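Local coordinates for putative Lipoprotein (Clostridium perfringens, PDB 5J7R), which is a putative lipoprotein of the sporulation and spore germination (GerMN-like) family and may act at the cell surface during those processes, at the interface of chains A and B. Sequence-based numbering; all coordinates share one arbitrary frame. Chains: chain A/B, Putative Lipoprotein.

The interface of chains A and B. Residues chain A 25, 27-29, 47, 49; chain B 55, 58-59, 120, 123.
The side-chain amide of B:Gln123 docks on the backbone of A:Ser28 on strand 24-32, while apolar side chains of that strand and its neighbour 42-50 lie over helix 51-65 of the other chain. Both copies carry the sporulation and spore germination family sequence, and the two-fold contact has the look of a strand-exchanged dimer, though the structure alone does not show that it forms in the cell. B:Gln123 OE1 is gripped twice: A:Ser28 N reaches a lone pair in the carbonyl plane at 2.9 Å (120° at the oxygen), and the A:Ser28 OG hydroxyl comes in tilted from that plane. B:Gln123 NE2 gives a hydrogen to A:Ser28 O at 2.7 Å, the oxygen standing 30° out of the amide plane; OE1 and NE2 thus pair with the backbone N and O of one residue. The side chain runs extended beyond CG, carrying the amide across to the strand.

Beside this polar clamp, A:Leu29 CD2 touches both the B:Thr120 methyl CG2 at 3.8 Å and B:Leu59 CD2. The A:Leu27 side chain meets B:Leu59 at about a right angle, CD1 to CD2 at 4.0 Å. Further along the helix, B:Leu55 CD1 packs against A:Val49, 3.5 Å from CG1, and its CD2 faces A:Ile25 CD1 tip to tip. The B:Tyr58 ring offers CE2 to A:Ile47 CD1 at 3.7 Å; with CG1 anti to the backbone N (chi1 -175°), the isoleucine extends this methyl toward the helix.

Behind the first shell, B:Thr120 O, near the end of helix 107-121, accepts from B:Gln123 NE2 at 3.0 Å and helps fix the rotation of the amide.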
ATOM      1  N   ILE A  25       0.782   3.838  -7.272  1.00 49.40           N
ATOM      2  CA  ILE A  25       2.250   3.804  -7.219  1.00 48.11           C
ATOM      3  C   ILE A  25       2.710   3.422  -8.628  1.00 46.29           C
ATOM      4  O   ILE A  25       2.441   2.333  -9.105  1.00 46.10           O
ATOM      5  CB  ILE A  25       2.833   2.816  -6.187  1.00 49.60           C
ATOM      6  CG1 ILE A  25       2.132   2.989  -4.831  1.00 51.76           C
ATOM      7  CG2 ILE A  25       4.355   2.976  -6.111  1.00 49.36           C
ATOM      8  CD1 ILE A  25       2.579   2.022  -3.761  1.00 53.00           C
ATOM      9  N   LEU A  27       5.333   2.244 -11.023  1.00 48.76           N
ATOM     10  CA  LEU A  27       6.585   1.498 -10.981  1.00 47.50           C
ATOM     11  C   LEU A  27       6.860   0.751 -12.273  1.00 47.85           C
ATOM     12  O   LEU A  27       6.087   0.797 -13.223  1.00 46.90           O
ATOM     13  CB  LEU A  27       6.468   0.392  -9.927  1.00 48.04           C
ATOM     14  CG  LEU A  27       6.168   0.787  -8.494  1.00 50.07           C
ATOM     15  CD1 LEU A  27       5.926  -0.434  -7.611  1.00 53.71           C
ATOM     16  CD2 LEU A  27       7.300   1.631  -7.933  1.00 50.70           C
ATOM     17  N   SER A  28       7.950  -0.002 -12.252  1.00 48.94           N
ATOM     18  CA  SER A  28       8.345  -0.840 -13.378  1.00 52.75           C
ATOM     19  C   SER A  28       8.574  -2.312 -13.048  1.00 50.22           C
ATOM     20  O   SER A  28       8.941  -2.685 -11.927  1.00 47.26           O
ATOM     21  CB  SER A  28       9.570  -0.248 -14.138  1.00 54.20           C
ATOM     22  OG  SER A  28      10.214   0.758 -13.370  1.00 62.25           O
ATOM     23  N   LEU A  29       8.275  -3.124 -14.053  1.00 49.14           N
ATOM     24  CA  LEU A  29       8.503  -4.549 -14.011  1.00 50.22           C
ATOM     25  C   LEU A  29       9.622  -4.760 -15.004  1.00 52.37           C
ATOM     26  O   LEU A  29       9.543  -4.271 -16.135  1.00 52.84           O
ATOM     27  CB  LEU A  29       7.283  -5.341 -14.454  1.00 48.60           C
ATOM     28  CG  LEU A  29       6.066  -5.259 -13.562  1.00 47.82           C
ATOM     29  CD1 LEU A  29       4.935  -6.015 -14.236  1.00 47.66           C
ATOM     30  CD2 LEU A  29       6.352  -5.828 -12.171  1.00 46.73           C
ATOM     31  N   ILE A  47       4.006  -0.486 -14.580  1.00 53.28           N
ATOM     32  CA  ILE A  47       2.863  -1.039 -13.844  1.00 51.94           C
ATOM     33  C   ILE A  47       2.359   0.032 -12.872  1.00 51.90           C
ATOM     34  O   ILE A  47       3.125   0.573 -12.102  1.00 53.70           O
ATOM     35  CB  ILE A  47       3.216  -2.402 -13.172  1.00 51.93           C
ATOM     36  CG1 ILE A  47       1.989  -3.051 -12.503  1.00 52.87           C
ATOM     37  CG2 ILE A  47       4.370  -2.286 -12.178  1.00 48.42           C
ATOM     38  CD1 ILE A  47       2.161  -4.532 -12.235  1.00 52.98           C
ATOM     39  N   VAL A  49       0.458   0.438  -9.899  1.00 45.84           N
ATOM     40  CA  VAL A  49      -0.091  -0.344  -8.820  1.00 44.52           C
ATOM     41  C   VAL A  49      -1.065   0.534  -8.096  1.00 45.56           C
ATOM     42  O   VAL A  49      -0.683   1.556  -7.573  1.00 47.71           O
ATOM     43  CB  VAL A  49       0.998  -0.739  -7.807  1.00 43.14           C
ATOM     44  CG1 VAL A  49       0.402  -1.528  -6.655  1.00 46.85           C
ATOM     45  CG2 VAL A  49       2.100  -1.533  -8.481  1.00 44.53           C
TER
ATOM     46  N   LEU B  55       2.893  -5.158  -1.525  1.00 42.20           N
ATOM     47  CA  LEU B  55       3.347  -4.572  -2.792  1.00 43.87           C
ATOM     48  C   LEU B  55       4.355  -5.501  -3.463  1.00 43.15           C
ATOM     49  O   LEU B  55       4.233  -5.803  -4.653  1.00 43.33           O
ATOM     50  CB  LEU B  55       3.979  -3.204  -2.570  1.00 44.52           C
ATOM     51  CG  LEU B  55       4.472  -2.466  -3.816  1.00 44.39           C
ATOM     52  CD1 LEU B  55       3.340  -2.226  -4.806  1.00 45.82           C
ATOM     53  CD2 LEU B  55       5.096  -1.152  -3.401  1.00 45.14           C
ATOM     54  N   TYR B  58       2.700  -8.458  -4.884  1.00 40.01           N
ATOM     55  CA  TYR B  58       2.000  -8.116  -6.106  1.00 41.40           C
ATOM     56  C   TYR B  58       2.988  -8.056  -7.288  1.00 42.58           C
ATOM     57  O   TYR B  58       2.708  -8.598  -8.358  1.00 41.40           O
ATOM     58  CB  TYR B  58       1.294  -6.769  -5.943  1.00 42.13           C
ATOM     59  CG  TYR B  58       0.451  -6.374  -7.112  1.00 41.65           C
ATOM     60  CD1 TYR B  58      -0.872  -6.795  -7.209  1.00 43.50           C
ATOM     61  CD2 TYR B  58       0.971  -5.586  -8.128  1.00 45.31           C
ATOM     62  CE1 TYR B  58      -1.664  -6.436  -8.281  1.00 47.08           C
ATOM     63  CE2 TYR B  58       0.184  -5.229  -9.219  1.00 47.85           C
ATOM     64  CZ  TYR B  58      -1.125  -5.652  -9.287  1.00 47.93           C
ATOM     65  OH  TYR B  58      -1.911  -5.302 -10.345  1.00 56.05           O
ATOM     66  N   LEU B  59       4.131  -7.401  -7.074  1.00 42.31           N
ATOM     67  CA  LEU B  59       5.190  -7.295  -8.088  1.00 41.77           C
ATOM     68  C   LEU B  59       5.688  -8.659  -8.545  1.00 42.28           C
ATOM     69  O   LEU B  59       5.807  -8.888  -9.752  1.00 43.62           O
ATOM     70  CB  LEU B  59       6.370  -6.448  -7.585  1.00 43.31           C
ATOM     71  CG  LEU B  59       6.088  -4.962  -7.339  1.00 46.10           C
ATOM     72  CD1 LEU B  59       7.292  -4.278  -6.705  1.00 48.29           C
ATOM     73  CD2 LEU B  59       5.705  -4.279  -8.636  1.00 48.59           C
ATOM     74  N   THR B 120      13.266  -5.345 -10.039  1.00 48.47           N
ATOM     75  CA  THR B 120      11.850  -5.122  -9.756  1.00 51.15           C
ATOM     76  C   THR B 120      11.602  -4.947  -8.261  1.00 49.23           C
ATOM     77  O   THR B 120      10.986  -3.969  -7.849  1.00 46.89           O
ATOM     78  CB  THR B 120      10.997  -6.279 -10.279  1.00 49.77           C
ATOM     79  OG1 THR B 120      11.236  -6.447 -11.686  1.00 48.34           O
ATOM     80  CG2 THR B 120       9.509  -6.020 -10.035  1.00 48.53           C
ATOM     81  N   GLN B 123      12.974  -1.874  -5.958  1.00 49.80           N
ATOM     82  CA  GLN B 123      12.269  -0.602  -6.108  1.00 52.87           C
ATOM     83  C   GLN B 123      11.667  -0.259  -4.746  1.00 54.29           C
ATOM     84  O   GLN B 123      11.429   0.899  -4.448  1.00 56.78           O
ATOM     85  CB  GLN B 123      11.157  -0.676  -7.163  1.00 53.53           C
ATOM     86  CG  GLN B 123      11.611  -0.487  -8.595  1.00 53.03           C
ATOM     87  CD  GLN B 123      10.502  -0.688  -9.640  1.00 52.28           C
ATOM     88  OE1 GLN B 123      10.332   0.139 -10.544  1.00 57.02           O
ATOM     89  NE2 GLN B 123       9.753  -1.771  -9.528  1.00 49.71           N
TER